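Local atomic coordinates of replicative DNA helicase (Mycobacterium smegmatis, PDB entry 6OWN), a protein that carries an intein, a Hint-fold splicing domain that probably excises itself from the helicase precursor, its splicing being reversibly inhibited by zinc. Residues Gly18-Gly23 with Pro115-Glu120; Val50-Asp55 with Ala107-Pro112. All coordinates share one frame; numbering follows the deposited sequence.

Contact 1 of 2, residues Gly18-Gly23 with Pro115-Glu120. With ZN (zinc ion), chain E.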
loop_
_atom_site.group_PDB
_atom_site.type_symbol
_atom_site.label_atom_id
_atom_site.label_comp_id
_atom_site.label_asym_id
_atom_site.label_seq_id
_atom_site.Cartn_x
_atom_site.Cartn_y
_atom_site.Cartn_z
ATOM N N GLY A 18 -10.841 -3.449 0.201
ATOM C CA GLY A 18 -12.076 -3.946 -0.385
ATOM C C GLY A 18 -13.250 -3.005 -0.201
ATOM O O GLY A 18 -14.132 -2.942 -1.062
ATOM N N ASP A 19 -13.263 -2.246 0.900
ATOM C CA ASP A 19 -14.391 -1.413 1.311
ATOM C C ASP A 19 -14.252 0.063 0.958
ATOM O O ASP A 19 -15.269 0.751 0.834
ATOM C CB ASP A 19 -14.595 -1.504 2.828
ATOM C CG ASP A 19 -14.928 -2.900 3.295
ATOM O OD1 ASP A 19 -15.679 -3.605 2.589
ATOM O OD2 ASP A 19 -14.433 -3.299 4.372
ATOM N N VAL A 20 -13.033 0.586 0.827
ATOM C CA VAL A 20 -12.857 2.027 0.698
ATOM C C VAL A 20 -13.465 2.506 -0.615
ATOM O O VAL A 20 -13.357 1.843 -1.653
ATOM C CB VAL A 20 -11.364 2.389 0.821
ATOM C CG1 VAL A 20 -10.547 1.784 -0.334
ATOM C CG2 VAL A 20 -11.172 3.901 0.895
ATOM N N ALA A 21 -14.124 3.660 -0.573
ATOM C CA ALA A 21 -14.840 4.196 -1.722
ATOM C C ALA A 21 -14.276 5.553 -2.124
ATOM O O ALA A 21 -13.707 6.279 -1.303
ATOM C CB ALA A 21 -16.337 4.326 -1.416
ATOM N N VAL A 22 -14.432 5.898 -3.405
ATOM C CA VAL A 22 -14.079 7.245 -3.839
ATOM C C VAL A 22 -14.869 8.249 -3.012
ATOM O O VAL A 22 -16.060 8.062 -2.744
ATOM C CB VAL A 22 -14.337 7.421 -5.344
ATOM C CG1 VAL A 22 -14.101 8.860 -5.766
ATOM C CG2 VAL A 22 -13.447 6.475 -6.145
ATOM N N GLY A 23 -14.195 9.301 -2.564
ATOM C CA GLY A 23 -14.781 10.266 -1.673
ATOM C C GLY A 23 -14.512 9.998 -0.209
ATOM O O GLY A 23 -14.587 10.935 0.598
ATOM N N PRO A 115 -7.787 -11.451 -5.300
ATOM C CA PRO A 115 -8.342 -10.182 -5.787
ATOM C C PRO A 115 -7.601 -8.988 -5.189
ATOM O O PRO A 115 -7.276 -8.962 -4.001
ATOM C CB PRO A 115 -9.802 -10.232 -5.322
ATOM C CG PRO A 115 -10.111 -11.691 -5.168
ATOM C CD PRO A 115 -8.825 -12.313 -4.695
ATOM N N VAL A 116 -7.324 -7.997 -6.033
ATOM C CA VAL A 116 -6.632 -6.784 -5.618
ATOM C C VAL A 116 -7.391 -5.572 -6.147
ATOM O O VAL A 116 -8.300 -5.684 -6.975
ATOM C CB VAL A 116 -5.168 -6.754 -6.100
ATOM C CG1 VAL A 116 -4.351 -7.883 -5.452
ATOM C CG2 VAL A 116 -5.102 -6.843 -7.608
ATOM N N ARG A 117 -6.995 -4.397 -5.660
ATOM C CA ARG A 117 -7.655 -3.144 -6.016
ATOM C C ARG A 117 -6.711 -2.003 -5.654
ATOM O O ARG A 117 -5.955 -2.107 -4.693
ATOM C CB ARG A 117 -9.008 -2.994 -5.289
ATOM C CG ARG A 117 -9.721 -1.642 -5.504
ATOM C CD ARG A 117 -11.240 -1.740 -5.258
ATOM N NE ARG A 117 -11.894 -0.432 -5.348
ATOM C CZ ARG A 117 -12.372 0.233 -4.302
ATOM N NH1 ARG A 117 -12.277 -0.291 -3.087
ATOM N NH2 ARG A 117 -12.941 1.421 -4.458
ATOM N N CYS A 118 -6.736 -0.932 -6.451
ATOM C CA CYS A 118 -5.910 0.238 -6.192
ATOM C C CYS A 118 -6.816 1.445 -5.986
ATOM O O CYS A 118 -7.983 1.442 -6.385
ATOM C CB CYS A 118 -4.919 0.505 -7.345
ATOM S SG CYS A 118 -3.272 1.210 -6.861
ATOM N N VAL A 119 -6.270 2.472 -5.330
ATOM C CA VAL A 119 -6.935 3.762 -5.171
ATOM C C VAL A 119 -5.901 4.855 -5.396
ATOM O O VAL A 119 -4.695 4.642 -5.252
ATOM C CB VAL A 119 -7.584 3.960 -3.782
ATOM C CG1 VAL A 119 -8.680 2.935 -3.531
ATOM C CG2 VAL A 119 -6.525 3.923 -2.700
ATOM N N GLU A 120 -6.393 6.037 -5.749
ATOM C CA GLU A 120 -5.573 7.229 -5.919
ATOM C C GLU A 120 -6.034 8.292 -4.931
ATOM O O GLU A 120 -7.240 8.465 -4.715
ATOM C CB GLU A 120 -5.657 7.764 -7.359
ATOM C CG GLU A 120 -4.728 8.942 -7.652
ATOM C CD GLU A 120 -4.957 9.563 -9.025
ATOM O OE1 GLU A 120 -5.809 9.056 -9.790
ATOM O OE2 GLU A 120 -4.284 10.571 -9.333
HETATM ZN ZN ZN E . -3.437 2.043 -4.710
#

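Contact 2 of 2, residues Val50-Asp55 with Ala107-Pro112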
loop_
_atom_site.group_PDB
_atom_site.type_symbol
_atom_site.label_atom_id
_atom_site.label_comp_id
_atom_site.label_asym_id
_atom_site.label_seq_id
_atom_site.Cartn_x
_atom_site.Cartn_y
_atom_site.Cartn_z
ATOM N N VAL A 50 3.665 -11.289 -1.286
ATOM C CA VAL A 50 3.671 -10.864 0.106
ATOM C C VAL A 50 4.922 -10.023 0.332
ATOM O O VAL A 50 6.033 -10.427 -0.036
ATOM C CB VAL A 50 3.639 -12.058 1.078
ATOM C CG1 VAL A 50 3.316 -11.557 2.487
ATOM C CG2 VAL A 50 2.625 -13.086 0.642
ATOM N N VAL A 51 4.741 -8.847 0.913
ATOM C CA VAL A 51 5.846 -7.998 1.336
ATOM C C VAL A 51 5.847 -8.015 2.856
ATOM O O VAL A 51 4.850 -7.637 3.482
ATOM C CB VAL A 51 5.709 -6.569 0.788
ATOM C CG1 VAL A 51 6.925 -5.729 1.136
ATOM C CG2 VAL A 51 5.495 -6.593 -0.730
ATOM N N GLU A 52 6.938 -8.485 3.450
ATOM C CA GLU A 52 7.074 -8.528 4.900
ATOM C C GLU A 52 7.947 -7.375 5.379
ATOM O O GLU A 52 8.952 -7.045 4.744
ATOM C CB GLU A 52 7.654 -9.871 5.348
ATOM C CG GLU A 52 6.673 -11.017 5.158
ATOM C CD GLU A 52 7.311 -12.382 5.356
ATOM O OE1 GLU A 52 8.542 -12.441 5.584
ATOM O OE2 GLU A 52 6.579 -13.391 5.273
ATOM N N PHE A 53 7.549 -6.751 6.491
ATOM C CA PHE A 53 8.209 -5.556 7.001
ATOM C C PHE A 53 8.779 -5.786 8.398
ATOM O O PHE A 53 8.332 -6.658 9.154
ATOM C CB PHE A 53 7.254 -4.359 7.053
ATOM C CG PHE A 53 6.647 -4.006 5.731
ATOM C CD1 PHE A 53 7.332 -3.224 4.826
ATOM C CD2 PHE A 53 5.382 -4.452 5.401
ATOM C CE1 PHE A 53 6.775 -2.898 3.605
ATOM C CE2 PHE A 53 4.828 -4.141 4.175
ATOM C CZ PHE A 53 5.521 -3.354 3.281
ATOM N N SER A 54 9.765 -4.951 8.732
ATOM C CA SER A 54 10.482 -5.052 9.996
ATOM C C SER A 54 9.624 -4.684 11.201
ATOM O O SER A 54 9.997 -5.012 12.326
ATOM C CB SER A 54 11.722 -4.151 9.956
ATOM O OG SER A 54 11.349 -2.809 9.664
ATOM N N ASP A 55 8.502 -4.000 11.011
ATOM C CA ASP A 55 7.610 -3.735 12.136
ATOM C C ASP A 55 6.712 -4.928 12.459
ATOM O O ASP A 55 5.773 -4.788 13.243
ATOM C CB ASP A 55 6.756 -2.497 11.847
ATOM C CG ASP A 55 5.864 -2.683 10.622
ATOM O OD1 ASP A 55 5.938 -3.753 9.999
ATOM O OD2 ASP A 55 5.091 -1.770 10.279
ATOM N N ALA A 107 11.406 -9.176 3.587
ATOM C CA ALA A 107 11.299 -10.260 2.620
ATOM C C ALA A 107 10.224 -9.923 1.593
ATOM O O ALA A 107 9.301 -9.156 1.874
ATOM C CB ALA A 107 10.985 -11.601 3.296
ATOM N N VAL A 108 10.376 -10.491 0.398
ATOM C CA VAL A 108 9.403 -10.383 -0.687
ATOM C C VAL A 108 9.336 -11.730 -1.386
ATOM O O VAL A 108 10.368 -12.258 -1.814
ATOM C CB VAL A 108 9.771 -9.299 -1.724
ATOM C CG1 VAL A 108 8.706 -9.236 -2.806
ATOM C CG2 VAL A 108 9.957 -7.935 -1.081
ATOM N N ARG A 109 8.131 -12.277 -1.538
ATOM C CA ARG A 109 7.997 -13.523 -2.275
ATOM C C ARG A 109 6.647 -13.544 -2.982
ATOM O O ARG A 109 5.711 -12.832 -2.603
ATOM C CB ARG A 109 8.154 -14.744 -1.358
ATOM C CG ARG A 109 7.023 -14.889 -0.373
ATOM C CD ARG A 109 7.050 -16.176 0.436
ATOM N NE ARG A 109 5.840 -16.195 1.255
ATOM C CZ ARG A 109 5.727 -15.575 2.425
ATOM N NH1 ARG A 109 6.765 -14.927 2.938
ATOM N NH2 ARG A 109 4.581 -15.614 3.079
ATOM N N ARG A 110 6.574 -14.350 -4.039
ATOM C CA ARG A 110 5.311 -14.576 -4.731
ATOM C C ARG A 110 4.348 -15.374 -3.861
ATOM O O ARG A 110 4.750 -16.176 -3.009
ATOM C CB ARG A 110 5.535 -15.337 -6.037
ATOM C CG ARG A 110 6.327 -14.595 -7.096
ATOM C CD ARG A 110 6.268 -15.357 -8.427
ATOM N NE ARG A 110 7.060 -14.680 -9.441
ATOM C CZ ARG A 110 6.566 -13.804 -10.303
ATOM N NH1 ARG A 110 5.277 -13.506 -10.288
ATOM N NH2 ARG A 110 7.365 -13.217 -11.175
ATOM N N ARG A 111 3.059 -15.164 -4.102
ATOM C CA ARG A 111 2.013 -15.938 -3.458
ATOM C C ARG A 111 0.878 -16.103 -4.458
ATOM O O ARG A 111 0.793 -15.344 -5.428
ATOM C CB ARG A 111 1.536 -15.262 -2.161
ATOM C CG ARG A 111 0.601 -14.050 -2.323
ATOM C CD ARG A 111 -0.491 -14.098 -1.239
ATOM N NE ARG A 111 -1.622 -14.904 -1.689
ATOM C CZ ARG A 111 -2.350 -15.696 -0.911
ATOM N NH1 ARG A 111 -2.082 -15.800 0.389
ATOM N NH2 ARG A 111 -3.358 -16.377 -1.435
ATOM N N PRO A 112 0.013 -17.106 -4.271
ATOM C CA PRO A 112 -1.078 -17.319 -5.231
ATOM C C PRO A 112 -1.968 -16.091 -5.363
ATOM O O PRO A 112 -2.258 -15.397 -4.383
ATOM C CB PRO A 112 -1.843 -18.507 -4.636
ATOM C CG PRO A 112 -0.818 -19.249 -3.852
ATOM C CD PRO A 112 0.090 -18.197 -3.280
#

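Contact 1 of 2, residues Gly18-Gly23 with Pro115-Glu120
Within the all-beta intein domain, Arg-117 and Val-119 of strand 116-121 pin the loop that carries Val-20, joining strand 13-16 to strand 25-27. Arg-117 is stretched out, with CG anti to the backbone N (chi1 175°) and an extended chain as far as NE, which brings the guanidinium to the loop. The group meets the loop end-on. NH1 donates to Val-20 O at 2.8 Å and NH2 to the same Val-20 O at 2.9 Å. The N-H...O angles are 146° and 142°, the bend expected when two N-H groups share one acceptor. The oxygen lies almost in the guanidinium plane. Further partners fix the group's rotation: NH2 forms a salt bridge with Asp-39, NE donates to Thr-40 O, and NH1 makes a weak bond to Met-17 O. Beside this polar grip, Val-20 CG1 and Val-119 CG1 meet tip to tip at 3.9 Å, and the same Val-20 methyl lies 3.9 Å from Arg-117 NH1. Between Arg-117 and Val-119, Cys-118 binds the zinc ion through SG at 2.3 Å, in a site that also includes Val-119 and Tyr-128. Both valines of the contact pack on Val-36 and Leu-26, which places the loop against strands 33-39 and 25-27 of the sheet in which strand 116-121 runs between 2-3 and 33-39.

Contact 2 of 2, residues Val50-Asp55 with Ala107-Pro112
Glu-52 and Arg-109 form a salt bridge along one face of an antiparallel strand pair, two residues out of direct register. From Glu-52 CB, 3.9 Å from Ala-107 O, CG departs anti to the carbonyl carbon (chi1 -70°) and the chain runs on extended. At the tip the oxygens divide their contacts: OE1 rests 3.5 Å from Ala-107 CB, while OE2 accepts from Arg-109 NH1 at 2.8 Å. That bond is nearly straight (171°) and lies close to the guanidinium plane, but it reaches OE2 from above the carboxylate plane, the two flat groups being turned 69° apart. Val-50 lies over one guanidinium face near its rim, with CG2 4.0 Å from Arg-109 NH2, and the same methyl packs 3.7 Å from Arg-111 CB. Beneath these side chains, Val-50 with Arg-109 and Glu-52 with Ala-107 are hydrogen-bonded pairs; Val-50 N donates to Arg-109 O at 2.9 Å. Val-51 with Val-108 is the non-hydrogen-bonded pair between them, both side chains facing Leu-79 on the other side of the sheet. Strand 48-53 runs between 103-111 and 58-62, where Val-50 and Glu-52 both touch Ala-58, and strand 84-85 borders 103-111 on its other side.

Contacts 1 and 2 lie on opposite sides of the domain's centre, their own centres 21 Å apart. Strand 116-121 of contact 1 and the paired strands of contact 2 belong to different antiparallel sheets, 18-23 being a loop beside the first. In sequence they are nested: 18-23 comes first, 50-55 and 107-112 follow, and 115-120 closes the outer loop. The link between them is the short connection from strand 103-111 to strand 116-121, through which the chain leaves the sheet of contact 2 and returns to the one built partly from its N-terminal strands. Such a return fits the Hint fold of inteins, in which the chain ends that bound the splice sites are brought close together.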